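PDB 4WXA: EKC/KEOPS complex subunit PCC1 from Saccharomyces cerevisiae, which serves as the dimerization module of the EKC/KEOPS complex, which is required to form the threonylcarbamoyl group on adenosine 37 of tRNAs reading codons that begin with adenine. Local coordinates for residues 41-46 with 63-68; 46-49 with 54-57. All blocks are in the same frame, centred on the assembly; numbering follows the deposited sequence.

Contact 1. Residues 41-46 with 63-68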
# COMPACT_ATOMS: atom_id res chain seq x y z
N GLN A 41 -9.58 -4.39 -12.10
CA GLN A 41 -10.74 -4.91 -11.39
C GLN A 41 -10.39 -5.26 -9.94
O GLN A 41 -11.28 -5.29 -9.11
CB GLN A 41 -11.30 -6.19 -12.02
CG GLN A 41 -11.78 -6.12 -13.48
CD GLN A 41 -10.68 -5.84 -14.52
OE1 GLN A 41 -9.47 -5.85 -14.24
NE2 GLN A 41 -11.11 -5.55 -15.73
N ASP A 42 -9.11 -5.53 -9.63
CA ASP A 42 -8.71 -6.00 -8.28
C ASP A 42 -8.06 -4.93 -7.38
O ASP A 42 -8.01 -5.00 -6.17
CB ASP A 42 -7.69 -7.12 -8.43
CG ASP A 42 -8.31 -8.44 -8.89
OD1 ASP A 42 -9.58 -8.49 -9.10
OD2 ASP A 42 -7.50 -9.41 -9.04
N PHE A 43 -7.48 -3.95 -8.04
CA PHE A 43 -6.56 -3.08 -7.40
C PHE A 43 -6.64 -1.75 -8.16
O PHE A 43 -6.70 -1.73 -9.39
CB PHE A 43 -5.17 -3.67 -7.44
CG PHE A 43 -4.15 -2.79 -6.82
CD1 PHE A 43 -4.02 -2.74 -5.47
CD2 PHE A 43 -3.34 -1.99 -7.61
CE1 PHE A 43 -3.09 -1.87 -4.90
CE2 PHE A 43 -2.39 -1.14 -7.04
CZ PHE A 43 -2.28 -1.08 -5.69
N GLN A 44 -6.72 -0.68 -7.40
CA GLN A 44 -6.73 0.65 -7.90
C GLN A 44 -5.96 1.56 -7.02
O GLN A 44 -5.88 1.36 -5.80
CB GLN A 44 -8.14 1.15 -8.05
CG GLN A 44 -8.44 1.13 -9.51
CD GLN A 44 -9.89 1.04 -9.80
OE1 GLN A 44 -10.68 1.95 -9.41
NE2 GLN A 44 -10.27 -0.03 -10.49
N VAL A 45 -5.30 2.51 -7.68
CA VAL A 45 -4.52 3.54 -6.98
C VAL A 45 -4.81 4.92 -7.58
O VAL A 45 -4.95 5.05 -8.79
CB VAL A 45 -3.04 3.18 -6.95
CG1 VAL A 45 -2.52 3.05 -8.31
CG2 VAL A 45 -2.23 4.24 -6.18
N ASP A 46 -5.05 5.87 -6.70
CA ASP A 46 -5.27 7.28 -7.01
C ASP A 46 -4.30 8.06 -6.21
O ASP A 46 -4.06 7.77 -5.02
CB ASP A 46 -6.67 7.72 -6.57
CG ASP A 46 -7.76 7.03 -7.39
OD1 ASP A 46 -7.44 6.71 -8.56
OD2 ASP A 46 -8.90 6.80 -6.90
N ASP A 63 -6.63 -8.50 0.95
CA ASP A 63 -5.39 -8.11 1.58
C ASP A 63 -4.17 -8.57 0.81
O ASP A 63 -3.11 -7.95 0.88
CB ASP A 63 -5.33 -8.63 3.04
CG ASP A 63 -6.19 -7.81 4.00
OD1 ASP A 63 -6.39 -6.63 3.75
OD2 ASP A 63 -6.67 -8.31 5.01
N ARG A 64 -4.33 -9.67 0.06
CA ARG A 64 -3.22 -10.26 -0.69
C ARG A 64 -2.82 -9.29 -1.81
O ARG A 64 -1.66 -8.92 -1.94
CB ARG A 64 -3.63 -11.60 -1.25
CG ARG A 64 -2.65 -12.31 -2.18
CD ARG A 64 -3.36 -13.39 -3.01
NE ARG A 64 -2.45 -14.06 -3.95
CZ ARG A 64 -2.85 -14.78 -5.01
N VAL A 65 -3.81 -8.89 -2.59
CA VAL A 65 -3.61 -7.94 -3.65
C VAL A 65 -3.06 -6.63 -3.10
O VAL A 65 -2.05 -6.14 -3.55
CB VAL A 65 -4.92 -7.65 -4.35
CG1 VAL A 65 -4.77 -6.51 -5.35
CG2 VAL A 65 -5.41 -8.92 -5.05
N LEU A 66 -3.71 -6.10 -2.08
CA LEU A 66 -3.24 -4.86 -1.47
C LEU A 66 -1.75 -4.95 -1.12
O LEU A 66 -0.99 -4.06 -1.49
CB LEU A 66 -4.09 -4.51 -0.25
CG LEU A 66 -3.98 -3.11 0.31
CD1 LEU A 66 -4.55 -2.08 -0.67
CD2 LEU A 66 -4.72 -3.03 1.61
N ARG A 67 -1.32 -6.03 -0.46
CA ARG A 67 0.06 -6.09 0.04
C ARG A 67 1.03 -5.95 -1.12
O ARG A 67 1.98 -5.13 -1.06
CB ARG A 67 0.34 -7.38 0.81
CG ARG A 67 1.75 -7.50 1.41
CD ARG A 67 2.12 -8.94 1.86
N VAL A 68 0.80 -6.75 -2.16
CA VAL A 68 1.59 -6.68 -3.38
C VAL A 68 1.66 -5.25 -3.99
O VAL A 68 2.72 -4.80 -4.39
CB VAL A 68 1.00 -7.60 -4.48
CG1 VAL A 68 1.70 -7.39 -5.82
CG2 VAL A 68 1.12 -9.06 -4.07
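The backbone oxygen of Asp42 accepts a hydrogen bond from the hydroxyl of Ser60, and Val65 CG1 rests 3.7 Å from that same Asp42 O, so a methyl group of the helix flanks a carbonyl already engaged. Across the contact itself no hydrogen bond forms; the work is done by hydrocarbon. Val65 CG1 is the busiest atom, reaching Phe43 CB at 3.5 Å and Phe43 CD1 at 3.8 Å. It comes to the ring at a slant, neither flat over it nor in its plane, while Leu66 CD1 reaches the ring edge, 4.5 Å from Phe43 CE1. Phe43 places its ring anti to the backbone nitrogen (chi1 179°), which carries CE1 out to Leu66. Val65 likewise holds CG1 anti to its own nitrogen (chi1 172°), the branch that fits against Phe43 CB. Leu38 and Phe58 add to the packing around Phe43. The first turn of the helix is also tied to Asp62, whose OD1 bonds Val65 N, and Asp63 makes a salt bridge to Arg88 of the GON7 chain. The pattern is that of a long C-terminal helix laid on one face of an antiparallel sheet, in the Pcc1 family fold.

Contact 2. Residues 46-49 with 54-57. With GOL (glycerol), chain G.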
# COMPACT_ATOMS: atom_id res chain seq x y z
N ASP A 46 -5.05 5.87 -6.70
CA ASP A 46 -5.27 7.28 -7.01
C ASP A 46 -4.30 8.06 -6.21
O ASP A 46 -4.06 7.77 -5.02
CB ASP A 46 -6.67 7.72 -6.57
CG ASP A 46 -7.76 7.03 -7.39
OD1 ASP A 46 -7.44 6.71 -8.56
OD2 ASP A 46 -8.90 6.80 -6.90
N TYR A 47 -3.72 9.07 -6.83
CA TYR A 47 -2.79 9.90 -6.06
C TYR A 47 -2.87 11.38 -6.42
O TYR A 47 -3.34 11.71 -7.48
CB TYR A 47 -1.37 9.35 -6.27
CG TYR A 47 -0.99 9.24 -7.72
CD1 TYR A 47 -1.36 8.15 -8.46
CD2 TYR A 47 -0.33 10.27 -8.35
CE1 TYR A 47 -1.03 8.07 -9.80
CE2 TYR A 47 0.01 10.20 -9.67
CZ TYR A 47 -0.34 9.12 -10.41
OH TYR A 47 -0.01 9.09 -11.74
N SER A 48 -2.43 12.27 -5.53
CA SER A 48 -2.58 13.68 -5.78
C SER A 48 -1.79 14.36 -4.70
O SER A 48 -1.25 13.67 -3.83
CB SER A 48 -4.00 14.06 -5.73
OG SER A 48 -4.56 13.92 -4.45
N SER A 49 -1.66 15.68 -4.75
CA SER A 49 -1.06 16.45 -3.68
C SER A 49 -1.90 17.59 -3.26
O SER A 49 -2.69 18.14 -4.06
CB SER A 49 0.26 17.02 -4.08
OG SER A 49 0.13 17.89 -5.18
N MET A 54 1.72 14.65 -0.24
CA MET A 54 1.26 13.72 -1.27
C MET A 54 0.27 12.69 -0.67
O MET A 54 0.52 12.12 0.37
CB MET A 54 2.43 13.02 -1.91
CG MET A 54 2.02 12.10 -3.05
SD MET A 54 3.39 10.97 -3.48
CE MET A 54 3.11 10.82 -5.22
N LEU A 55 -0.88 12.50 -1.34
CA LEU A 55 -1.92 11.65 -0.88
C LEU A 55 -2.03 10.48 -1.88
O LEU A 55 -2.15 10.71 -3.09
CB LEU A 55 -3.18 12.47 -0.76
CG LEU A 55 -3.10 13.75 0.03
CD1 LEU A 55 -4.34 14.61 -0.05
CD2 LEU A 55 -2.86 13.48 1.51
N VAL A 56 -1.90 9.21 -1.39
CA VAL A 56 -2.07 8.04 -2.25
C VAL A 56 -3.12 7.09 -1.61
O VAL A 56 -2.94 6.54 -0.52
CB VAL A 56 -0.77 7.24 -2.33
CG1 VAL A 56 -0.86 6.15 -3.40
CG2 VAL A 56 0.37 8.08 -2.72
N GLN A 57 -4.22 6.94 -2.29
CA GLN A 57 -5.35 6.15 -1.89
C GLN A 57 -5.36 4.82 -2.73
O GLN A 57 -5.45 4.85 -3.98
CB GLN A 57 -6.56 6.98 -2.16
CG GLN A 57 -7.90 6.39 -1.82
CD GLN A 57 -7.98 6.08 -0.32
OE1 GLN A 57 -7.99 7.01 0.50
NE2 GLN A 57 -7.97 4.78 0.03
C1 GOL G . -6.61 10.55 -3.69
O1 GOL G . -6.13 11.79 -4.33
C2 GOL G . -7.10 10.85 -2.29
O2 GOL G . -7.08 12.30 -1.66
C3 GOL G . -8.57 10.36 -2.24
O3 GOL G . -8.95 9.74 -0.76
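Gln57 can be traced outward from Asp46, its antiparallel hydrogen-bonded partner. Its CB lies 3.9 Å from Asp46 O and borders the bound glycerol. With CG anti to the backbone nitrogen (chi1 -180°) and a bend at chi2 (60°), the chain turns away from the neighbouring strand, passing CG within 3.7 Å of glycerol O3; CD also faces that oxygen, and at the tip OE1 takes a hydrogen bond of 3.2 Å from it, while NE2 is hydrogen-bonded to a residue just beyond the segments. Cut back to an alanine, Gln57 would probably leave glycerol O3 without its amide partner and open a gap where CG now lies beside the ligand. The other end of the ligand is held by the opposing strand, where Ser48 OG bonds glycerol O1 at 2.6 Å. Glycerol, probably from the crystallisation liquor, thus bridges the two strands over the face bearing Asp46, Ser48, Leu55 and Gln57. On the other face Tyr47 CB meets Val56 CG2 at 4.2 Å, and Met54 and Ser49 turn to helix 22-31. Four backbone bonds join the strands in two reciprocal pairs, Asp46 with Gln57 and Ser48 with Leu55; the straightest runs from Leu55 N to Ser48 O, 2.8 Å long with 174° at the hydrogen. This is an antiparallel beta hairpin within the three-stranded antiparallel sheet of this chain, with strand 53-60 in the middle.

Strand 43-50 runs through both contacts: contact 1 uses its start and contact 2 its continuation, with Asp46 common to both and the centres 15 Å apart. Between them Val45 provides the join, its CG2 lying 3.6 Å from Val56 CG1. The two contacts follow one path of the chain, since strand 53-60 of the hairpin leads on to helix 63-88, whose first turns return to the start of strand 43-50. They pack on Phe43, on the face that also carries Val45 and Tyr47, whereas glycerol sits on the reverse; nearer the hairpin turn, helix 22-31 meets Ser49 and Met54 on that first face. GON7 meets the helix side of contact 1 and touches neither segment of contact 2.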